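Local structure of AA9 family lytic polysaccharide monooxygenase D (Myceliophthora thermophila, 5UFV) at residues W101-I104 / D105-G108; H110-G113 / T114-F117. The protein uses copper to cleave the beta-1,4-glycosidic bonds of cellulose oxidatively, giving specifically C1-oxidised products. All coordinates share one frame; numbering follows the deposited sequence.

Contact 1 (W101-I104 / D105-G108); sequences WFKI and DEAG
With CG set beside its backbone N and the chain bent at chi3 (74°), Lys103 curls its ammonium group toward Glu106, whose CG stands between backbone N and carbonyl carbon (chi1 63°) and whose chain then runs out straight to the carboxylate. The two side chains slant past one another, and a salt bridge joins Lys103 NZ to Glu106 OE1 at 2.9 Å, with the nitrogen nearly in line with the C-O bond. Lys103 CE follows its nitrogen to within 3.2 Å of Glu106 OE1, so the methylene next to the charge also lies against that oxygen. The same ammonium is also hydrogen-bonded to the carbonyl oxygens of Pro220 and Pro222, partners that suit a buried lysine; a long, flexible chain is what lets it reach all three acceptors.

Lys103 and Glu106 are three residues apart, which in a regular strand would put them on opposite faces. They meet because strand 101-107, in a sheet of the AA9 beta-sandwich, is interrupted by a classic beta bulge: Ile104 and Asp105 both hydrogen-bond Val82 of strand 80-86. Ile104 takes the nearly helical backbone twist of the first bulge position (psi -21°), while Asp105 is extended again. The hydrophobic Ile104 side chain packs on Met84.

Asp105 suits the corner because its two carboxylate oxygens do different work. Asp105 OD1 takes a weak hydrogen bond from the N-H of the next residue, Glu106 N, at 3.1 Å, whereas OD2 bonds Trp138 NE1 and Ser140 OG of strand 136-141, in the other sheet.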
loop_
_atom_site.group_PDB
_atom_site.type_symbol
_atom_site.label_atom_id
_atom_site.label_comp_id
_atom_site.label_asym_id
_atom_site.label_seq_id
_atom_site.Cartn_x
_atom_site.Cartn_y
_atom_site.Cartn_z
ATOM N N TRP A 101 -5.698 -8.402 6.729
ATOM C CA TRP A 101 -4.589 -7.651 6.107
ATOM C C TRP A 101 -3.299 -7.661 6.921
ATOM O O TRP A 101 -3.278 -7.294 8.106
ATOM C CB TRP A 101 -4.972 -6.210 5.872
ATOM C CG TRP A 101 -6.074 -6.091 4.908
ATOM C CD1 TRP A 101 -7.382 -6.019 5.205
ATOM C CD2 TRP A 101 -5.972 -6.034 3.473
ATOM N NE1 TRP A 101 -8.107 -5.905 4.065
ATOM C CE2 TRP A 101 -7.261 -5.924 2.980
ATOM C CE3 TRP A 101 -4.911 -6.072 2.568
ATOM C CZ2 TRP A 101 -7.536 -5.843 1.604
ATOM C CZ3 TRP A 101 -5.179 -5.972 1.200
ATOM C CH2 TRP A 101 -6.476 -5.852 0.739
ATOM N N PHE A 102 -2.212 -8.046 6.276
ATOM C CA PHE A 102 -0.922 -7.979 6.911
ATOM C C PHE A 102 0.072 -7.250 6.003
ATOM O O PHE A 102 0.014 -7.369 4.789
ATOM C CB PHE A 102 -0.459 -9.399 7.272
ATOM C CG PHE A 102 -0.339 -10.322 6.085
ATOM C CD1 PHE A 102 -1.420 -11.070 5.660
ATOM C CD2 PHE A 102 0.870 -10.442 5.396
ATOM C CE1 PHE A 102 -1.313 -11.920 4.575
ATOM C CE2 PHE A 102 0.982 -11.293 4.302
ATOM C CZ PHE A 102 -0.115 -12.034 3.896
ATOM N N LYS A 103 0.984 -6.498 6.617
ATOM C CA LYS A 103 2.046 -5.792 5.902
ATOM C C LYS A 103 3.147 -6.729 5.467
ATOM O O LYS A 103 3.621 -7.553 6.251
ATOM C CB LYS A 103 2.659 -4.701 6.786
ATOM C CG LYS A 103 1.799 -3.450 6.859
ATOM C CD LYS A 103 1.930 -2.685 8.168
ATOM C CE LYS A 103 3.237 -1.914 8.279
ATOM N NZ LYS A 103 3.304 -1.065 9.498
ATOM N N ILE A 104 3.583 -6.558 4.222
ATOM C CA ILE A 104 4.782 -7.203 3.736
ATOM C C ILE A 104 5.933 -6.224 3.494
ATOM O O ILE A 104 7.069 -6.639 3.429
ATOM C CB ILE A 104 4.503 -8.003 2.453
ATOM C CG1 ILE A 104 4.159 -7.099 1.298
ATOM C CG2 ILE A 104 3.355 -8.986 2.675
ATOM C CD1 ILE A 104 3.978 -7.875 0.016
ATOM N N ASP A 105 5.638 -4.939 3.337
ATOM C CA ASP A 105 6.673 -3.929 3.116
ATOM C C ASP A 105 6.257 -2.583 3.731
ATOM O O ASP A 105 5.078 -2.332 3.962
ATOM C CB ASP A 105 6.933 -3.780 1.617
ATOM C CG ASP A 105 8.355 -3.303 1.295
ATOM O OD1 ASP A 105 9.192 -3.229 2.226
ATOM O OD2 ASP A 105 8.649 -3.015 0.100
ATOM N N GLU A 106 7.222 -1.725 4.013
ATOM C CA GLU A 106 6.921 -0.381 4.521
ATOM C C GLU A 106 8.160 0.503 4.434
ATOM O O GLU A 106 9.272 0.016 4.490
ATOM C CB GLU A 106 6.456 -0.430 5.977
ATOM C CG GLU A 106 7.541 -0.967 6.924
ATOM C CD GLU A 106 7.194 -0.889 8.411
ATOM O OE1 GLU A 106 6.027 -0.535 8.799
ATOM O OE2 GLU A 106 8.125 -1.202 9.204
ATOM N N ALA A 107 7.959 1.803 4.291
ATOM C CA ALA A 107 9.070 2.739 4.327
ATOM C C ALA A 107 8.545 4.033 4.883
ATOM O O ALA A 107 7.406 4.413 4.597
ATOM C CB ALA A 107 9.657 2.941 2.946
ATOM N N GLY A 108 9.360 4.689 5.701
ATOM C CA GLY A 108 8.986 5.910 6.354
ATOM C C GLY A 108 10.092 6.930 6.301
ATOM O O GLY A 108 10.644 7.195 5.254
#

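Contact 2 (H110-G113 / T114-F117); sequences HGDG and TTVF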
loop_
_atom_site.group_PDB
_atom_site.type_symbol
_atom_site.label_atom_id
_atom_site.label_comp_id
_atom_site.label_asym_id
_atom_site.label_seq_id
_atom_site.Cartn_x
_atom_site.Cartn_y
_atom_site.Cartn_z
ATOM N N HIS A 110 13.604 8.817 7.328
ATOM C CA HIS A 110 14.985 8.501 7.663
ATOM C C HIS A 110 15.840 9.762 7.814
ATOM O O HIS A 110 17.053 9.686 7.839
ATOM C CB HIS A 110 15.572 7.544 6.598
ATOM C CG HIS A 110 15.759 8.166 5.239
ATOM N ND1 HIS A 110 15.000 7.799 4.140
ATOM C CD2 HIS A 110 16.631 9.113 4.794
ATOM C CE1 HIS A 110 15.392 8.496 3.082
ATOM N NE2 HIS A 110 16.375 9.303 3.453
ATOM N N GLY A 111 15.217 10.918 7.940
ATOM C CA GLY A 111 15.957 12.173 8.045
ATOM C C GLY A 111 16.608 12.348 9.391
ATOM O O GLY A 111 16.191 11.739 10.368
ATOM N N ASP A 112 17.618 13.195 9.459
ATOM C CA ASP A 112 18.423 13.298 10.691
ATOM C C ASP A 112 17.753 14.122 11.793
ATOM O O ASP A 112 18.133 14.034 12.961
ATOM C CB ASP A 112 19.828 13.829 10.395
ATOM C CG ASP A 112 19.823 15.261 9.922
ATOM O OD1 ASP A 112 18.737 15.856 9.843
ATOM O OD2 ASP A 112 20.906 15.800 9.633
ATOM N N GLY A 113 16.754 14.917 11.426
ATOM C CA GLY A 113 15.927 15.626 12.417
ATOM C C GLY A 113 16.502 16.934 12.932
ATOM O O GLY A 113 16.048 17.443 13.948
ATOM N N THR A 114 17.503 17.473 12.235
ATOM C CA THR A 114 18.123 18.743 12.616
ATOM C C THR A 114 18.549 19.575 11.406
ATOM O O THR A 114 18.687 20.786 11.530
ATOM C CB THR A 114 19.338 18.508 13.520
ATOM O OG1 THR A 114 20.224 17.577 12.891
ATOM C CG2 THR A 114 18.919 17.925 14.863
ATOM N N THR A 115 18.824 18.926 10.270
ATOM C CA THR A 115 18.895 19.587 8.943
ATOM C C THR A 115 17.745 19.150 7.996
ATOM O O THR A 115 17.326 19.900 7.127
ATOM C CB THR A 115 20.256 19.336 8.240
ATOM O OG1 THR A 115 20.421 17.939 7.923
ATOM C CG2 THR A 115 21.410 19.806 9.113
ATOM N N VAL A 116 17.268 17.924 8.162
ATOM C CA VAL A 116 16.139 17.386 7.421
ATOM C C VAL A 116 15.046 17.020 8.437
ATOM O O VAL A 116 15.185 16.055 9.199
ATOM C CB VAL A 116 16.557 16.125 6.614
ATOM C CG1 VAL A 116 15.361 15.478 5.910
ATOM C CG2 VAL A 116 17.641 16.458 5.601
ATOM N N PHE A 117 13.968 17.790 8.450
ATOM C CA PHE A 117 12.847 17.510 9.324
ATOM C C PHE A 117 11.753 16.723 8.609
ATOM O O PHE A 117 11.811 16.500 7.390
ATOM C CB PHE A 117 12.256 18.816 9.844
ATOM C CG PHE A 117 13.269 19.734 10.448
ATOM C CD1 PHE A 117 13.608 19.628 11.789
ATOM C CD2 PHE A 117 13.891 20.712 9.669
ATOM C CE1 PHE A 117 14.549 20.484 12.343
ATOM C CE2 PHE A 117 14.837 21.576 10.224
ATOM C CZ PHE A 117 15.160 21.462 11.564
#
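Gly111 leads into an Asx turn at the surface, its CA 4.0 Å from Val116 CG1; a side chain on Gly111 would run into that methyl, so glycine fits. Asp112 makes the turn. With its CG between backbone N and carbonyl carbon (chi1 67°), the carboxylate lies over the next residues, and OD1 accepts three backbone N-H groups, more than the single bond that defines the turn. Thr115 N and Val116 N come to Asp112 OD1 on the syn side, the latter at 3.0 Å, while Thr114 N approaches it from above the carboxylate plane, 57° out. Asp112 OD2 takes the Thr115 OG1 hydroxyl at 2.8 Å, which fixes the carboxylate's rotation; a short acid is well suited to so tight a loop. Gly113 follows with positive phi, a conformation easiest for glycine. Gly113 O lies 3.8 Å from Phe117 CE1, approaching the ring obliquely, and the Phe117 ring also stacks on His211. Replacing Phe117 with an alanine is likely to leave His211 without its stacking partner and a gap beside the Gly113 carbonyl. On its N-terminal side, Gly113 N donates to Val116 O at 3.0 Å, tilted 31° from the carbonyl plane.

How the contacts relate
Coming from the N terminus, the chain reaches contact 1 first, on strand 101-107, which lies between strands 80-86 and 190-191 in the six-stranded mixed sheet. Contact 1 closes only a short local bend there, and it touches the four-stranded sheet as well. The chain then leaves the sandwich, and contact 2 ties a compact turn within the long loop that leads on to strand 136-141. The two contacts are in series, neither nested nor crossed, with centres about 23 Å apart. Contact 2 lies on the periphery, yet the side chain of Phe117 comes within about 11 Å of that of His161, which by similarity probably binds dioxygen.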